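Local atomic coordinates of protein male-specific lethal-3 (PDB entry 3M9Q), a protein that recognises methylated histone H3 through its chromodomain, as part of the MSL histone acetyltransferase complex that raises transcription of the single male X chromosome. Residues Tyr40-Leu45 with Ile63-Trp68. The protein carries 1 engineered substitution. Numbering follows the deposited sequence.
Sequences YTSKVL and IHFQGW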
loop_
_atom_site.group_PDB
_atom_site.type_symbol
_atom_site.label_atom_id
_atom_site.label_comp_id
_atom_site.label_asym_id
_atom_site.label_seq_id
_atom_site.Cartn_x
_atom_site.Cartn_y
_atom_site.Cartn_z
ATOM N N TYR A 40 -1.072 1.647 7.443
ATOM C CA TYR A 40 -2.165 0.721 7.740
ATOM C C TYR A 40 -1.823 -0.688 7.316
ATOM O O TYR A 40 -1.406 -0.925 6.180
ATOM C CB TYR A 40 -3.434 1.154 7.011
ATOM C CG TYR A 40 -3.903 2.543 7.403
ATOM C CD1 TYR A 40 -4.364 2.813 8.683
ATOM C CD2 TYR A 40 -3.844 3.595 6.511
ATOM C CE1 TYR A 40 -4.778 4.096 9.045
ATOM C CE2 TYR A 40 -4.263 4.868 6.863
ATOM C CZ TYR A 40 -4.731 5.111 8.117
ATOM O OH TYR A 40 -5.143 6.383 8.474
ATOM N N THR A 41 -2.027 -1.635 8.217
ATOM C CA THR A 41 -1.839 -3.055 7.910
ATOM C C THR A 41 -2.936 -3.498 6.956
ATOM O O THR A 41 -4.121 -3.309 7.214
ATOM C CB THR A 41 -1.864 -3.888 9.192
ATOM O OG1 THR A 41 -0.947 -3.298 10.128
ATOM C CG2 THR A 41 -1.482 -5.333 8.930
ATOM N N SER A 42 -2.511 -4.053 5.831
ATOM C CA SER A 42 -3.395 -4.323 4.700
ATOM C C SER A 42 -3.113 -5.684 4.078
ATOM O O SER A 42 -2.063 -6.278 4.289
ATOM C CB SER A 42 -3.188 -3.238 3.636
ATOM O OG SER A 42 -3.322 -1.932 4.183
ATOM N N LYS A 43 -4.073 -6.163 3.301
ATOM C CA LYS A 43 -3.966 -7.436 2.590
ATOM C C LYS A 43 -4.218 -7.198 1.114
ATOM O O LYS A 43 -5.192 -6.548 0.741
ATOM C CB LYS A 43 -4.997 -8.427 3.143
ATOM C CG LYS A 43 -5.042 -9.793 2.455
ATOM C CD LYS A 43 -6.181 -10.639 3.019
ATOM C CE LYS A 43 -6.254 -12.032 2.424
ATOM N NZ LYS A 43 -7.437 -12.772 2.969
ATOM N N VAL A 44 -3.357 -7.746 0.272
ATOM C CA VAL A 44 -3.495 -7.590 -1.174
ATOM C C VAL A 44 -4.563 -8.548 -1.690
ATOM O O VAL A 44 -4.489 -9.767 -1.513
ATOM C CB VAL A 44 -2.163 -7.825 -1.909
ATOM C CG1 VAL A 44 -2.342 -7.680 -3.426
ATOM C CG2 VAL A 44 -1.082 -6.870 -1.385
ATOM N N LEU A 45 -5.556 -7.969 -2.351
ATOM C CA LEU A 45 -6.691 -8.713 -2.905
ATOM C C LEU A 45 -6.498 -9.082 -4.359
ATOM O O LEU A 45 -7.006 -10.100 -4.812
ATOM C CB LEU A 45 -7.963 -7.881 -2.785
ATOM C CG LEU A 45 -8.380 -7.504 -1.367
ATOM C CD1 LEU A 45 -9.670 -6.685 -1.426
ATOM C CD2 LEU A 45 -8.533 -8.762 -0.509
ATOM N N ILE A 63 -6.294 -3.446 -2.378
ATOM C CA ILE A 63 -6.022 -3.834 -1.002
ATOM C C ILE A 63 -7.216 -3.678 -0.082
ATOM O O ILE A 63 -8.117 -2.873 -0.303
ATOM C CB ILE A 63 -4.806 -3.079 -0.418
ATOM C CG1 ILE A 63 -5.079 -1.577 -0.316
ATOM C CG2 ILE A 63 -3.530 -3.372 -1.223
ATOM C CD1 ILE A 63 -3.953 -0.811 0.410
ATOM N N HIS A 64 -7.180 -4.510 0.946
ATOM C CA HIS A 64 -8.116 -4.511 2.061
ATOM C C HIS A 64 -7.399 -4.021 3.310
ATOM O O HIS A 64 -6.284 -4.438 3.606
ATOM C CB HIS A 64 -8.625 -5.939 2.297
ATOM C CG HIS A 64 -9.522 -6.071 3.489
ATOM N ND1 HIS A 64 -10.830 -5.645 3.467
ATOM C CD2 HIS A 64 -9.307 -6.564 4.733
ATOM C CE1 HIS A 64 -11.385 -5.874 4.645
ATOM N NE2 HIS A 64 -10.483 -6.436 5.429
ATOM N N PHE A 65 -8.048 -3.141 4.048
ATOM C CA PHE A 65 -7.488 -2.646 5.312
ATOM C C PHE A 65 -7.930 -3.549 6.435
ATOM O O PHE A 65 -9.110 -3.688 6.719
ATOM C CB PHE A 65 -7.879 -1.188 5.510
ATOM C CG PHE A 65 -7.382 -0.340 4.398
ATOM C CD1 PHE A 65 -6.048 0.022 4.346
ATOM C CD2 PHE A 65 -8.206 -0.006 3.337
ATOM C CE1 PHE A 65 -5.564 0.768 3.301
ATOM C CE2 PHE A 65 -7.724 0.733 2.279
ATOM C CZ PHE A 65 -6.400 1.118 2.264
ATOM N N GLN A 66 -6.959 -4.207 7.043
ATOM C CA GLN A 66 -7.260 -5.224 8.045
ATOM C C GLN A 66 -8.053 -4.613 9.202
ATOM O O GLN A 66 -7.682 -3.579 9.762
ATOM C CB GLN A 66 -5.975 -5.864 8.585
ATOM C CG GLN A 66 -5.114 -6.604 7.564
ATOM C CD GLN A 66 -5.765 -7.860 7.031
ATOM O OE1 GLN A 66 -6.822 -7.817 6.398
ATOM N NE2 GLN A 66 -5.122 -8.992 7.264
ATOM N N GLY A 67 -9.174 -5.249 9.516
ATOM C CA GLY A 67 -10.030 -4.837 10.621
ATOM C C GLY A 67 -11.115 -3.880 10.199
ATOM O O GLY A 67 -11.920 -3.431 11.020
ATOM N N TRP A 68 -11.140 -3.569 8.913
ATOM C CA TRP A 68 -12.184 -2.708 8.336
ATOM C C TRP A 68 -13.085 -3.483 7.393
ATOM O O TRP A 68 -12.697 -4.499 6.825
ATOM C CB TRP A 68 -11.556 -1.522 7.615
ATOM C CG TRP A 68 -10.819 -0.652 8.558
ATOM C CD1 TRP A 68 -9.486 -0.693 8.851
ATOM C CD2 TRP A 68 -11.381 0.375 9.378
ATOM N NE1 TRP A 68 -9.185 0.264 9.787
ATOM C CE2 TRP A 68 -10.332 0.933 10.128
ATOM C CE3 TRP A 68 -12.671 0.891 9.535
ATOM C CZ2 TRP A 68 -10.533 1.975 11.031
ATOM C CZ3 TRP A 68 -12.868 1.925 10.433
ATOM C CH2 TRP A 68 -11.804 2.455 11.166
HETATM O O HOH W 1 -5.595 -1.826 9.087
#
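With OG anti to its own carbonyl carbon (chi1 -53°), Ser-42 brings its hydroxyl obliquely up to the Phe-65 ring, OG 3.4 Å from Phe-65 CD1, and Tyr-40 CB touches the same ring carbon. The hydroxyl donates to Tyr-40 O from above the carbonyl plane, so this polar group, buried among apolar neighbours, is satisfied within its own strand. Ile-63 CG1 occupies the position between backbone N and carbonyl carbon (chi1 65°), and CD1 of the extended branch lies 4.0 Å from Ser-42 OG; CG2 meets Val-44 CG2 on the same face. These residues lie on an antiparallel hairpin formed by strands 39-51 and 57-65 in the curved sheet of the chromodomain, with strand 25-29 flanking it beyond 39-51 and strand 74-76 beyond 57-65. Lys-43 and His-64 form the hydrogen-bonded pair: Lys-43 N donates a hydrogen bond to His-64 O at 2.8 Å, and His-64 N returns a nearly straight bond (172°) to Lys-43 O. On the face that carries the Lys-43 and His-64 side chains, Leu-45 crosses His-64 at an angle, CD1 packing 3.9 Å from His-64 CB, while ND1 of the imidazole is hydrogen-bonded to Asp-73 OD1. Lys-43 CB lies against the amide end of Gln-66, but the extended lysine chain leads away from the strand pair. The last bridge joins Ser-42 to Phe-65, where a type II turn to Trp-68 begins; Gln-66 N, inside the turn, still donates to Thr-41 O at 3.0 Å, and Gln-66 CG passes 3.5 Å from that oxygen. Thr-41 O also accepts a bond from a water at 2.8 Å, which donates to Gln-66 O too and thereby bridges the two backbones where the strands part.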